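Local structure of 4-hydroxybutyrate coenzyme A transferase (Shewanella oneidensis, 2OAS) at residues 158-163 against 282-287; 179-184 against 264-269; 193-198 against 219-224; 253-258 against 295-300; 288-293 against 333-338. The protein probably transfers coenzyme A between carboxylic acids such as 4-hydroxybutyrate and acetate, as a member of the acetyl-CoA hydrolase/transferase family, and binds coenzyme A. All coordinates share one frame; numbering follows the deposited sequence.

Contact 1 (158-163 against 282-287); sequences HGDGFI and IFMDIE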
# COMPACT_ATOMS: atom_id res chain seq x y z
N HIS A 158 -17.93 -23.72 -6.44
CA HIS A 158 -17.91 -23.93 -5.00
C HIS A 158 -17.29 -22.73 -4.31
O HIS A 158 -16.48 -22.02 -4.90
CB HIS A 158 -17.14 -25.19 -4.63
CG HIS A 158 -17.92 -26.44 -4.80
ND1 HIS A 158 -17.96 -27.43 -3.84
CD2 HIS A 158 -18.72 -26.86 -5.81
CE1 HIS A 158 -18.75 -28.41 -4.26
NE2 HIS A 158 -19.22 -28.09 -5.45
N GLY A 159 -17.67 -22.52 -3.05
CA GLY A 159 -17.17 -21.39 -2.30
C GLY A 159 -18.30 -20.50 -1.79
O GLY A 159 -19.34 -21.01 -1.36
N ASP A 160 -18.13 -19.19 -1.85
CA ASP A 160 -19.17 -18.29 -1.36
C ASP A 160 -20.15 -17.77 -2.39
O ASP A 160 -20.92 -16.86 -2.10
CB ASP A 160 -18.54 -17.10 -0.65
CG ASP A 160 -17.40 -17.50 0.27
OD1 ASP A 160 -17.56 -18.51 1.02
OD2 ASP A 160 -16.37 -16.79 0.25
N GLY A 161 -20.15 -18.33 -3.59
CA GLY A 161 -21.06 -17.85 -4.61
C GLY A 161 -22.51 -18.29 -4.51
O GLY A 161 -23.31 -17.95 -5.38
N PHE A 162 -22.87 -19.02 -3.47
CA PHE A 162 -24.25 -19.50 -3.32
C PHE A 162 -25.23 -18.47 -2.76
O PHE A 162 -24.90 -17.71 -1.85
CB PHE A 162 -24.26 -20.76 -2.45
CG PHE A 162 -23.68 -21.95 -3.14
CD1 PHE A 162 -24.37 -22.55 -4.18
CD2 PHE A 162 -22.42 -22.41 -2.81
CE1 PHE A 162 -23.80 -23.60 -4.90
CE2 PHE A 162 -21.84 -23.46 -3.52
CZ PHE A 162 -22.54 -24.05 -4.56
N ILE A 163 -26.44 -18.45 -3.32
CA ILE A 163 -27.49 -17.51 -2.91
C ILE A 163 -28.85 -18.14 -3.21
O ILE A 163 -29.03 -18.83 -4.22
CB ILE A 163 -27.31 -16.14 -3.65
CG1 ILE A 163 -28.51 -15.21 -3.41
CG2 ILE A 163 -27.17 -16.37 -5.15
CD1 ILE A 163 -28.73 -14.82 -1.98
N ILE A 282 -12.26 -23.37 -5.28
CA ILE A 282 -13.04 -22.50 -4.44
C ILE A 282 -12.99 -21.02 -4.84
O ILE A 282 -11.93 -20.39 -4.83
CB ILE A 282 -12.58 -22.62 -2.98
CG1 ILE A 282 -12.78 -24.06 -2.50
CG2 ILE A 282 -13.36 -21.63 -2.10
CD1 ILE A 282 -14.21 -24.56 -2.59
N PHE A 283 -14.15 -20.50 -5.21
CA PHE A 283 -14.30 -19.12 -5.60
C PHE A 283 -14.69 -18.42 -4.32
O PHE A 283 -15.79 -18.59 -3.79
CB PHE A 283 -15.42 -18.96 -6.64
CG PHE A 283 -15.03 -19.40 -8.02
CD1 PHE A 283 -14.87 -20.74 -8.32
CD2 PHE A 283 -14.78 -18.45 -9.01
CE1 PHE A 283 -14.45 -21.14 -9.57
CE2 PHE A 283 -14.36 -18.84 -10.27
CZ PHE A 283 -14.20 -20.20 -10.56
N MSE A 284 -13.77 -17.62 -3.82
CA MSE A 284 -13.95 -16.91 -2.58
C MSE A 284 -14.15 -15.42 -2.81
O MSE A 284 -13.76 -14.89 -3.85
CB MSE A 284 -12.70 -17.12 -1.75
CG MSE A 284 -12.77 -16.73 -0.31
SE MSE A 284 -11.09 -17.26 0.45
CE MSE A 284 -11.54 -19.11 0.77
N ASP A 285 -14.76 -14.77 -1.83
CA ASP A 285 -15.04 -13.33 -1.85
C ASP A 285 -13.75 -12.52 -1.84
O ASP A 285 -12.89 -12.74 -0.99
CB ASP A 285 -15.89 -12.98 -0.61
CG ASP A 285 -16.03 -11.48 -0.39
OD1 ASP A 285 -15.76 -10.69 -1.32
OD2 ASP A 285 -16.42 -11.09 0.73
N ILE A 286 -13.61 -11.59 -2.79
CA ILE A 286 -12.41 -10.77 -2.88
C ILE A 286 -12.00 -10.11 -1.57
O ILE A 286 -10.83 -9.81 -1.36
CB ILE A 286 -12.56 -9.65 -3.91
CG1 ILE A 286 -13.87 -8.92 -3.66
CG2 ILE A 286 -12.49 -10.21 -5.31
CD1 ILE A 286 -14.02 -7.69 -4.47
N GLU A 287 -12.96 -9.86 -0.69
CA GLU A 287 -12.62 -9.24 0.59
C GLU A 287 -11.67 -10.14 1.37
O GLU A 287 -10.95 -9.66 2.25
CB GLU A 287 -13.87 -8.97 1.41
CG GLU A 287 -13.58 -8.27 2.72
CD GLU A 287 -14.84 -7.79 3.42
OE1 GLU A 287 -14.75 -7.35 4.58
OE2 GLU A 287 -15.92 -7.83 2.80

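Contact 2 (179-184 against 264-269); sequences PIHSFA and FALGSQ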
# COMPACT_ATOMS: atom_id res chain seq x y z
N PRO A 179 -18.58 -15.32 -22.07
CA PRO A 179 -17.42 -14.82 -22.81
C PRO A 179 -16.19 -15.70 -22.58
O PRO A 179 -15.66 -15.76 -21.48
CB PRO A 179 -17.25 -13.40 -22.27
CG PRO A 179 -17.81 -13.50 -20.88
CD PRO A 179 -19.04 -14.33 -21.09
N ILE A 180 -15.74 -16.38 -23.62
CA ILE A 180 -14.58 -17.25 -23.51
C ILE A 180 -13.30 -16.45 -23.34
O ILE A 180 -12.33 -16.93 -22.75
CB ILE A 180 -14.43 -18.16 -24.74
CG1 ILE A 180 -14.34 -17.30 -26.00
CG2 ILE A 180 -15.61 -19.13 -24.83
CD1 ILE A 180 -14.06 -18.09 -27.25
N HIS A 181 -13.29 -15.23 -23.85
CA HIS A 181 -12.11 -14.39 -23.73
C HIS A 181 -10.84 -15.14 -24.13
O HIS A 181 -10.24 -15.85 -23.31
CB HIS A 181 -11.96 -13.89 -22.29
CG HIS A 181 -10.77 -13.00 -22.08
ND1 HIS A 181 -10.78 -11.66 -22.41
CD2 HIS A 181 -9.54 -13.26 -21.60
CE1 HIS A 181 -9.59 -11.14 -22.15
NE2 HIS A 181 -8.82 -12.09 -21.66
N SER A 182 -10.44 -14.99 -25.38
CA SER A 182 -9.22 -15.62 -25.89
C SER A 182 -8.42 -14.58 -26.66
O SER A 182 -7.73 -14.90 -27.64
CB SER A 182 -9.57 -16.81 -26.81
OG SER A 182 -8.40 -17.57 -27.10
N PHE A 183 -8.51 -13.32 -26.21
CA PHE A 183 -7.82 -12.20 -26.84
C PHE A 183 -6.29 -12.30 -26.75
O PHE A 183 -5.56 -11.64 -27.50
CB PHE A 183 -8.29 -10.87 -26.21
CG PHE A 183 -9.78 -10.64 -26.31
CD1 PHE A 183 -10.66 -11.26 -25.43
CD2 PHE A 183 -10.30 -9.79 -27.28
CE1 PHE A 183 -12.04 -11.05 -25.52
CE2 PHE A 183 -11.67 -9.57 -27.39
CZ PHE A 183 -12.54 -10.20 -26.50
N ALA A 184 -5.81 -13.13 -25.84
CA ALA A 184 -4.38 -13.33 -25.66
C ALA A 184 -3.77 -13.90 -26.94
O ALA A 184 -4.50 -14.30 -27.86
CB ALA A 184 -4.12 -14.28 -24.49
N PHE A 264 -12.48 -15.05 -9.10
CA PHE A 264 -13.18 -15.32 -10.36
C PHE A 264 -12.34 -16.07 -11.39
O PHE A 264 -11.15 -16.31 -11.19
CB PHE A 264 -13.74 -14.03 -10.96
CG PHE A 264 -12.80 -12.88 -10.90
CD1 PHE A 264 -12.72 -12.10 -9.77
CD2 PHE A 264 -11.98 -12.60 -11.99
CE1 PHE A 264 -11.82 -11.03 -9.69
CE2 PHE A 264 -11.08 -11.53 -11.94
CZ PHE A 264 -10.99 -10.75 -10.79
N ALA A 265 -12.97 -16.45 -12.49
CA ALA A 265 -12.31 -17.18 -13.57
C ALA A 265 -12.72 -16.65 -14.94
O ALA A 265 -13.80 -16.08 -15.11
CB ALA A 265 -12.65 -18.66 -13.47
N LEU A 266 -11.86 -16.87 -15.93
CA LEU A 266 -12.13 -16.39 -17.29
C LEU A 266 -11.30 -17.22 -18.27
O LEU A 266 -10.08 -17.31 -18.13
CB LEU A 266 -11.73 -14.92 -17.40
CG LEU A 266 -12.36 -14.20 -18.57
CD1 LEU A 266 -13.80 -13.90 -18.19
CD2 LEU A 266 -11.63 -12.90 -18.90
N GLY A 267 -11.96 -17.81 -19.27
CA GLY A 267 -11.24 -18.62 -20.24
C GLY A 267 -12.15 -19.43 -21.13
O GLY A 267 -13.31 -19.06 -21.32
N SER A 268 -11.66 -20.54 -21.67
CA SER A 268 -12.48 -21.35 -22.57
C SER A 268 -13.55 -22.19 -21.86
O SER A 268 -13.62 -22.21 -20.63
CB SER A 268 -11.60 -22.28 -23.38
OG SER A 268 -11.08 -23.30 -22.56
N GLN A 269 -14.38 -22.87 -22.64
CA GLN A 269 -15.44 -23.69 -22.07
C GLN A 269 -14.89 -24.85 -21.25
O GLN A 269 -15.56 -25.36 -20.35
CB GLN A 269 -16.36 -24.22 -23.17
CG GLN A 269 -17.57 -25.03 -22.66
CD GLN A 269 -18.41 -24.27 -21.65
OE1 GLN A 269 -18.78 -23.11 -21.86
NE2 GLN A 269 -18.72 -24.93 -20.53

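Contact 3 (193-198 against 219-224); sequences IGQHVA and LSCLTG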
# COMPACT_ATOMS: atom_id res chain seq x y z
N ILE A 193 10.01 -12.96 -21.39
CA ILE A 193 9.62 -12.60 -20.03
C ILE A 193 9.18 -13.84 -19.26
O ILE A 193 9.48 -13.98 -18.07
CB ILE A 193 8.46 -11.61 -20.05
CG1 ILE A 193 8.88 -10.36 -20.81
CG2 ILE A 193 8.02 -11.31 -18.63
CD1 ILE A 193 7.74 -9.44 -21.16
N GLY A 194 8.48 -14.75 -19.93
CA GLY A 194 8.02 -15.95 -19.28
C GLY A 194 9.19 -16.75 -18.74
O GLY A 194 9.14 -17.26 -17.63
N GLN A 195 10.25 -16.83 -19.54
CA GLN A 195 11.44 -17.58 -19.15
C GLN A 195 12.12 -16.96 -17.94
O GLN A 195 12.49 -17.66 -17.00
CB GLN A 195 12.42 -17.65 -20.32
CG GLN A 195 11.81 -18.18 -21.61
CD GLN A 195 12.79 -18.18 -22.77
OE1 GLN A 195 13.43 -17.16 -23.08
NE2 GLN A 195 12.93 -19.33 -23.43
N HIS A 196 12.29 -15.65 -17.96
CA HIS A 196 12.94 -14.97 -16.85
C HIS A 196 12.18 -15.17 -15.55
O HIS A 196 12.77 -15.54 -14.54
CB HIS A 196 13.07 -13.47 -17.13
CG HIS A 196 14.01 -13.14 -18.25
ND1 HIS A 196 15.32 -13.57 -18.27
CD2 HIS A 196 13.83 -12.41 -19.37
CE1 HIS A 196 15.91 -13.12 -19.36
NE2 HIS A 196 15.02 -12.41 -20.05
N VAL A 197 10.86 -14.96 -15.58
CA VAL A 197 10.05 -15.11 -14.38
C VAL A 197 10.11 -16.55 -13.88
O VAL A 197 10.23 -16.80 -12.68
CB VAL A 197 8.58 -14.75 -14.64
CG1 VAL A 197 7.82 -14.77 -13.34
CG2 VAL A 197 8.47 -13.38 -15.28
N ALA A 198 10.03 -17.49 -14.81
CA ALA A 198 10.07 -18.91 -14.49
C ALA A 198 11.26 -19.27 -13.60
O ALA A 198 11.15 -20.14 -12.74
CB ALA A 198 10.10 -19.72 -15.76
N LEU A 219 3.48 -19.86 -17.33
CA LEU A 219 2.90 -21.14 -16.97
C LEU A 219 3.46 -22.26 -17.82
O LEU A 219 3.66 -23.38 -17.34
CB LEU A 219 1.38 -21.08 -17.12
CG LEU A 219 0.74 -20.17 -16.08
CD1 LEU A 219 -0.69 -19.87 -16.46
CD2 LEU A 219 0.80 -20.83 -14.71
N SER A 220 3.74 -21.97 -19.08
CA SER A 220 4.30 -22.98 -19.96
C SER A 220 5.72 -23.37 -19.54
O SER A 220 6.20 -24.44 -19.91
CB SER A 220 4.29 -22.48 -21.40
OG SER A 220 4.90 -21.21 -21.52
N CYS A 221 6.38 -22.52 -18.75
CA CYS A 221 7.73 -22.82 -18.30
C CYS A 221 7.75 -23.42 -16.90
O CYS A 221 8.83 -23.62 -16.33
CB CYS A 221 8.60 -21.56 -18.31
SG CYS A 221 8.65 -20.68 -19.92
N LEU A 222 6.58 -23.71 -16.35
CA LEU A 222 6.49 -24.29 -15.02
C LEU A 222 6.13 -25.76 -15.05
O LEU A 222 5.95 -26.39 -14.01
CB LEU A 222 5.44 -23.55 -14.19
CG LEU A 222 5.87 -22.42 -13.25
CD1 LEU A 222 6.75 -21.43 -13.99
CD2 LEU A 222 4.64 -21.70 -12.70
N THR A 223 6.03 -26.32 -16.26
CA THR A 223 5.67 -27.72 -16.43
C THR A 223 6.70 -28.66 -15.82
O THR A 223 6.53 -29.88 -15.85
CB THR A 223 5.49 -28.09 -17.93
OG1 THR A 223 6.72 -27.90 -18.63
CG2 THR A 223 4.41 -27.22 -18.56
N GLY A 224 7.76 -28.08 -15.26
CA GLY A 224 8.80 -28.88 -14.64
C GLY A 224 8.78 -28.79 -13.12
O GLY A 224 9.42 -29.59 -12.45

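Contact 4 (253-258 against 295-300); sequences KRFYPG and IRKNPN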
# COMPACT_ATOMS: atom_id res chain seq x y z
N LYS A 253 0.16 -25.23 0.78
CA LYS A 253 -0.55 -24.07 1.28
C LYS A 253 -1.03 -24.32 2.71
O LYS A 253 -1.17 -25.47 3.12
CB LYS A 253 -1.76 -23.76 0.40
CG LYS A 253 -1.43 -23.30 -1.03
CD LYS A 253 -2.62 -22.51 -1.63
CE LYS A 253 -3.92 -23.32 -1.59
NZ LYS A 253 -5.13 -22.61 -2.11
N ARG A 254 -1.27 -23.26 3.47
CA ARG A 254 -1.75 -23.41 4.84
C ARG A 254 -3.20 -22.93 4.92
O ARG A 254 -3.94 -23.30 5.84
CB ARG A 254 -0.88 -22.65 5.83
CG ARG A 254 0.60 -23.01 5.76
CD ARG A 254 1.36 -22.70 7.05
NE ARG A 254 2.81 -22.89 6.94
CZ ARG A 254 3.40 -24.01 6.51
NH1 ARG A 254 4.73 -24.06 6.45
NH2 ARG A 254 2.69 -25.06 6.14
N PHE A 255 -3.59 -22.09 3.97
CA PHE A 255 -4.94 -21.56 3.94
C PHE A 255 -5.66 -22.25 2.81
O PHE A 255 -5.40 -21.99 1.64
CB PHE A 255 -4.91 -20.05 3.74
CG PHE A 255 -6.27 -19.43 3.64
CD1 PHE A 255 -6.89 -19.28 2.40
CD2 PHE A 255 -6.93 -18.97 4.78
CE1 PHE A 255 -8.15 -18.68 2.30
CE2 PHE A 255 -8.18 -18.38 4.69
CZ PHE A 255 -8.79 -18.23 3.45
N TYR A 256 -6.58 -23.14 3.18
CA TYR A 256 -7.34 -23.93 2.21
C TYR A 256 -6.41 -24.80 1.38
O TYR A 256 -6.34 -24.67 0.16
CB TYR A 256 -8.17 -23.02 1.29
CG TYR A 256 -9.51 -22.61 1.84
CD1 TYR A 256 -9.62 -21.65 2.85
CD2 TYR A 256 -10.69 -23.18 1.34
CE1 TYR A 256 -10.86 -21.25 3.34
CE2 TYR A 256 -11.93 -22.79 1.82
CZ TYR A 256 -12.01 -21.82 2.82
OH TYR A 256 -13.25 -21.44 3.29
N PRO A 257 -5.66 -25.70 2.04
CA PRO A 257 -4.74 -26.58 1.31
C PRO A 257 -5.48 -27.62 0.46
O PRO A 257 -6.61 -28.01 0.78
CB PRO A 257 -3.92 -27.22 2.43
CG PRO A 257 -4.89 -27.25 3.59
CD PRO A 257 -5.53 -25.88 3.49
N GLY A 258 -4.84 -28.07 -0.61
CA GLY A 258 -5.46 -29.05 -1.48
C GLY A 258 -6.47 -28.46 -2.46
O GLY A 258 -6.90 -29.16 -3.37
N ILE A 295 -3.42 -13.69 2.51
CA ILE A 295 -2.42 -14.08 1.54
C ILE A 295 -1.08 -14.47 2.17
O ILE A 295 -0.45 -15.45 1.77
CB ILE A 295 -2.17 -12.94 0.54
CG1 ILE A 295 -3.50 -12.47 -0.06
CG2 ILE A 295 -1.22 -13.40 -0.56
CD1 ILE A 295 -3.37 -11.31 -1.00
N ARG A 296 -0.65 -13.68 3.16
CA ARG A 296 0.61 -13.91 3.88
C ARG A 296 0.61 -15.24 4.64
O ARG A 296 1.66 -15.72 5.05
CB ARG A 296 0.87 -12.78 4.88
CG ARG A 296 -0.01 -12.85 6.13
CD ARG A 296 0.27 -11.70 7.11
NE ARG A 296 1.68 -11.61 7.48
CZ ARG A 296 2.19 -10.70 8.31
NH1 ARG A 296 1.39 -9.80 8.86
NH2 ARG A 296 3.49 -10.69 8.57
N LYS A 297 -0.57 -15.83 4.85
CA LYS A 297 -0.65 -17.10 5.58
C LYS A 297 0.00 -18.26 4.83
O LYS A 297 0.42 -19.25 5.44
CB LYS A 297 -2.11 -17.46 5.93
CG LYS A 297 -2.75 -16.53 6.96
CD LYS A 297 -4.18 -16.92 7.26
CE LYS A 297 -4.79 -16.00 8.32
NZ LYS A 297 -6.19 -16.37 8.64
N ASN A 298 0.09 -18.15 3.51
CA ASN A 298 0.71 -19.19 2.70
C ASN A 298 2.17 -18.88 2.45
O ASN A 298 2.51 -17.79 1.98
CB ASN A 298 0.02 -19.34 1.35
CG ASN A 298 -1.31 -20.01 1.45
OD1 ASN A 298 -1.46 -21.00 2.18
ND2 ASN A 298 -2.29 -19.50 0.73
N PRO A 299 3.05 -19.85 2.75
CA PRO A 299 4.50 -19.67 2.55
C PRO A 299 4.90 -19.70 1.09
O PRO A 299 4.24 -20.32 0.26
CB PRO A 299 5.09 -20.85 3.34
CG PRO A 299 4.02 -21.90 3.23
CD PRO A 299 2.76 -21.11 3.45
N ASN A 300 5.99 -19.01 0.78
CA ASN A 300 6.50 -18.97 -0.58
C ASN A 300 5.52 -18.45 -1.63
O ASN A 300 5.45 -18.97 -2.74
CB ASN A 300 6.99 -20.36 -0.98
CG ASN A 300 8.02 -20.90 -0.02
OD1 ASN A 300 9.06 -20.28 0.20
ND2 ASN A 300 7.75 -22.06 0.57

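Contact 5 (288-293 against 333-338); sequences QVNDTS and MDFIRG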
# COMPACT_ATOMS: atom_id res chain seq x y z
N GLN A 288 -11.68 -11.43 1.05
CA GLN A 288 -10.81 -12.41 1.70
C GLN A 288 -9.64 -12.83 0.82
O GLN A 288 -8.49 -12.75 1.25
CB GLN A 288 -11.60 -13.67 2.07
CG GLN A 288 -12.18 -13.68 3.46
CD GLN A 288 -13.18 -12.56 3.68
OE1 GLN A 288 -12.84 -11.52 4.25
NE2 GLN A 288 -14.42 -12.77 3.23
N VAL A 289 -9.92 -13.28 -0.40
CA VAL A 289 -8.88 -13.71 -1.31
C VAL A 289 -7.83 -12.63 -1.55
O VAL A 289 -6.64 -12.94 -1.70
CB VAL A 289 -9.45 -14.18 -2.68
CG1 VAL A 289 -10.22 -13.06 -3.34
CG2 VAL A 289 -8.31 -14.62 -3.61
N ASN A 290 -8.26 -11.37 -1.57
CA ASN A 290 -7.36 -10.24 -1.78
C ASN A 290 -6.99 -9.51 -0.49
O ASN A 290 -6.63 -8.33 -0.50
CB ASN A 290 -7.96 -9.25 -2.78
CG ASN A 290 -7.80 -9.70 -4.21
OD1 ASN A 290 -8.09 -10.85 -4.54
ND2 ASN A 290 -7.34 -8.80 -5.06
N ASP A 291 -7.10 -10.22 0.63
CA ASP A 291 -6.77 -9.67 1.94
C ASP A 291 -5.32 -10.06 2.28
O ASP A 291 -5.02 -11.24 2.49
CB ASP A 291 -7.71 -10.22 3.00
CG ASP A 291 -7.63 -9.44 4.30
OD1 ASP A 291 -6.50 -9.18 4.75
OD2 ASP A 291 -8.69 -9.09 4.88
N THR A 292 -4.44 -9.06 2.33
CA THR A 292 -3.03 -9.29 2.62
C THR A 292 -2.85 -10.12 3.89
O THR A 292 -1.92 -10.91 4.01
CB THR A 292 -2.25 -7.95 2.75
OG1 THR A 292 -2.74 -7.21 3.89
CG2 THR A 292 -2.44 -7.12 1.49
N SER A 293 -3.75 -9.93 4.84
CA SER A 293 -3.69 -10.66 6.09
C SER A 293 -3.88 -12.17 5.85
O SER A 293 -3.37 -13.01 6.61
CB SER A 293 -4.76 -10.13 7.05
OG SER A 293 -4.93 -10.98 8.16
N MSE A 333 -1.38 -4.70 -5.67
CA MSE A 333 -0.63 -4.16 -4.55
C MSE A 333 -0.74 -5.06 -3.32
O MSE A 333 0.25 -5.43 -2.70
CB MSE A 333 -1.12 -2.77 -4.21
CG MSE A 333 -0.18 -2.02 -3.29
SE MSE A 333 -1.05 -0.49 -2.53
CE MSE A 333 -1.95 -1.39 -1.09
N ASP A 334 -1.98 -5.41 -2.98
CA ASP A 334 -2.23 -6.28 -1.84
C ASP A 334 -1.47 -7.60 -1.99
O ASP A 334 -0.92 -8.11 -1.02
CB ASP A 334 -3.73 -6.55 -1.72
CG ASP A 334 -4.49 -5.39 -1.12
OD1 ASP A 334 -5.74 -5.42 -1.16
OD2 ASP A 334 -3.86 -4.45 -0.59
N PHE A 335 -1.43 -8.13 -3.21
CA PHE A 335 -0.72 -9.38 -3.48
C PHE A 335 0.79 -9.23 -3.42
O PHE A 335 1.51 -10.16 -3.04
CB PHE A 335 -1.12 -9.94 -4.85
CG PHE A 335 -2.35 -10.78 -4.82
CD1 PHE A 335 -2.34 -12.01 -4.17
CD2 PHE A 335 -3.51 -10.35 -5.41
CE1 PHE A 335 -3.49 -12.79 -4.11
CE2 PHE A 335 -4.67 -11.12 -5.35
CZ PHE A 335 -4.66 -12.35 -4.69
N ILE A 336 1.27 -8.05 -3.79
CA ILE A 336 2.69 -7.76 -3.77
C ILE A 336 3.18 -7.57 -2.34
O ILE A 336 4.31 -7.94 -2.01
CB ILE A 336 3.00 -6.52 -4.65
CG1 ILE A 336 2.81 -6.91 -6.12
CG2 ILE A 336 4.41 -6.01 -4.41
CD1 ILE A 336 3.10 -5.79 -7.10
N ARG A 337 2.32 -6.99 -1.50
CA ARG A 337 2.67 -6.78 -0.10
C ARG A 337 2.60 -8.12 0.65
O ARG A 337 3.53 -8.49 1.36
CB ARG A 337 1.73 -5.77 0.57
CG ARG A 337 2.14 -5.40 2.02
CD ARG A 337 3.55 -4.80 2.06
NE ARG A 337 3.97 -4.28 3.36
CZ ARG A 337 3.36 -3.30 4.03
NH1 ARG A 337 2.28 -2.72 3.53
NH2 ARG A 337 3.86 -2.87 5.19
N GLY A 338 1.47 -8.82 0.46
CA GLY A 338 1.27 -10.10 1.11
C GLY A 338 2.38 -11.04 0.73
O GLY A 338 2.84 -11.86 1.53

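Contact 1 (158-163 against 282-287)
Residues 158-159 run parallel to strand 281-283, and two backbone bonds set their alignment. The first is a straight one: Phe283 N gives its hydrogen to His158 O at 2.8 Å, in the carbonyl plane. One residue further on, Asp160 N returns a bond to Phe283 O at 3.1 Å, nearly along the C=O axis. Between the two lies Gly159, whose backbone angles (phi 123°, psi -139°) and closeness to Phe283 O leave no room for a CB; its CA-H instead meets that oxygen. Ile282 can be followed outward. From CB, the CG2 branch, anti to the backbone N, rests against Gly159 CA at 3.8 Å. The other branch starts with CG1 anti to the carbonyl carbon (chi1 -60°), and its tip, CD1, reaches His158 CB at 3.6 Å, apolar carbon on apolar carbon. The imidazole itself leads away, and its NE2 bonds to Asp277. The Phe283 ring presents its edge to His158 O.

Beyond the strand, Asp160 lies alongside Met284, a selenomethionine, with OD2 3.6 Å from Met284 CG. The same OD2 accepts a weak bond from Asp285 N. Asp285 in turn caps the following helix, its OD1 receiving Glu287 N at 3.0 Å, while its OD2 makes a salt bridge with Arg105. With strand 260-262 on the far side of 281-283, this pairing completes a three-stranded parallel sheet.

Contact 2 (179-184 against 264-269)
Two loop backbones pass with Ile180 CA and Ser268 CA 4.7 Å apart, and no hydrogen bond joins them. Ile180 O and Gly267 O approach to 2.7 Å although both are acceptors, so the fit is tight and probably unfavourable electrostatically. Some relief may come from Ile180 CA, whose hydrogen is directed at Gly267 O with the carbon 3.1 Å away. Tyr272 ties the segments together from outside, its hydroxyl bonding to both Pro179 O and Gly267 N. Gly267, fully extended, meets the other loop through its backbone alone.

His181 and Leu266 carry the side-chain contact, crossing at about a right angle. His181 holds CG anti to the backbone N (chi1 -179°), carrying the ring to the leucine, and chi2 81° turns a face to it. Over that face sits Leu266 CD2, a CH-pi contact 3.6 Å from the ring centroid and displaced toward the rim, nearest His181 CG at 3.3 Å. A branched leucine suits the spot because one methyl can cover the ring while Ile211 packs against both residues. Ser268 OG bonds to Asp237 and, weakly, to Lys270 N, forming the N-cap of helix 269-275. At the other end of segment 264-269, Phe264 touches bound coenzyme A, which places this loop pair beside the coenzyme pocket.

Contact 3 (193-198 against 219-224)
Helix 188-200 lies against the C-terminal end of helix 213-220, the helix that links the parallel neighbours 206-208 and 229-230 in a beta-alpha-beta crossover. Small residues let the two come close: the nearest alpha carbons, Ala198 CA and Cys221 CA, are 5.9 Å apart. Ala198 and Cys221 both direct CB at the partner, and the two carbons meet at 3.5 Å, a snug apolar touch with no hydrogen bond between the segments. From there the cysteine reaches back along the helix. Its sulfur stands anti to its own carbonyl carbon (chi1 -54°), and Cys221 SG comes to 4.1 Å from Gly194 C. Gly194, one turn before Ala198, thus meets the sulfur with its backbone. Gln195 adds a loose brush, its CG 4.4 Å from Cys221 SG, with CB turned away from the partner on an exposed residue.

Leu222 closes the patch from the turn after helix 213-220. One methyl does the touching: Leu222 CD1 lies 4.2 Å from Ala198 CB, and the side chain also packs on Leu228 and on Leu242 of helix 237-244. Deeper down, Ile193 and Val197 rest on Ile214 and Val218 of helix 213-220 and on Val384. Packing of a helix on the end of its neighbour and the turn after it, away from the coenzyme, is what covers the mixed, mainly parallel sheet of an alpha/beta fold.

Contact 4 (253-258 against 295-300)
A single side-chain oxygen, Asn298 OD1, holds two successive backbone amides of the 253-258 loop. Arg254 N meets it at 2.6 Å, nearly along the C=O axis, and Phe255 N arrives at 3.0 Å in the carbonyl plane, on a lone pair. Asparagine suits the place because its short amide reaches two N-H groups that no strand partner serves. Its other half fares differently: Asn298 ND2 is buried, 3.8 Å from Lys253 CD, and has no partner in the model. The asparagine backbone is satisfied at both ends, with N closing a type I turn onto Ile295 O and O bonded to Ser342 OG. Lys253 bends at chi3 (-55°), and its buried ammonium is taken up by the carbonyls of Lys259 and Val230, and weakly by Tyr256 O.

Around these bonds side chains pack by contact alone. Arg254, extended from CG to NE, crosses Pro299 at about a right angle; its CG is 3.7 Å from Pro299 CD, and Pro299 CG lies over one guanidinium face, toward its rim. Lys297 CD stands 4.2 Å from Phe255 CD2. The joined loops pack on strands 206-208 and 260-262, both touched by Lys253, with helix 332-341 packed against Ile295 and Arg296.

Contact 5 (288-293 against 333-338)
The Asn290 amide and the Phe335 ring stand steeply to each other, their planes 78° apart, with Asn290 OD1 and ND2 each 3.5 Å from Phe335 CE2. Val289 O also approaches the ring obliquely, 3.6 Å from Phe335 CZ. Here two short helices, 286-289 and 292-295, parted at Asn290 and Asp291, pack on helix 332-341. Asp291 N-caps the second short helix, its OD1 receiving Ser293 N. Asn290 OD1 is buried without a partner in the model, although its side chain touches Glu233, the residue that binds coenzyme A covalently.

Asp334 OD1 lies 3.1 Å from Asn290 O, an acceptor against an acceptor, and is satisfied by Ser98 OG. The salt bridge from Asp334 OD2 to Arg337 of the second subunit would favour the ionised carboxylate and brings the dimer interface onto this helix. Gly338 allows Thr292 close to the helix. The threonine keeps OG1 between its backbone N and carbonyl carbon (chi1 65°), which sends CG2 to within 3.1 Å of Asp334 O.

Overall arrangement
Contact 5 is the most buried of the five, next to the covalent site and the subunit interface; the others are partly buried, and contacts 3 and 4 lie farthest from the centre of the chain. Chemistry follows place. Contact 1 is a strand pairing through backbone bonds, contact 4 joins loops through one asparagine oxygen, and contacts 2, 3 and 5 have no hydrogen bond between their segments. Contacts 1 and 5 share helix 286-289. Phe283 packs on Phe264 and Ala265 of contact 2, Met284 on Phe255 and Tyr256 of contact 4, and Ile295 of contact 4 on Phe335 of contact 5. Contact 3 touches none of them.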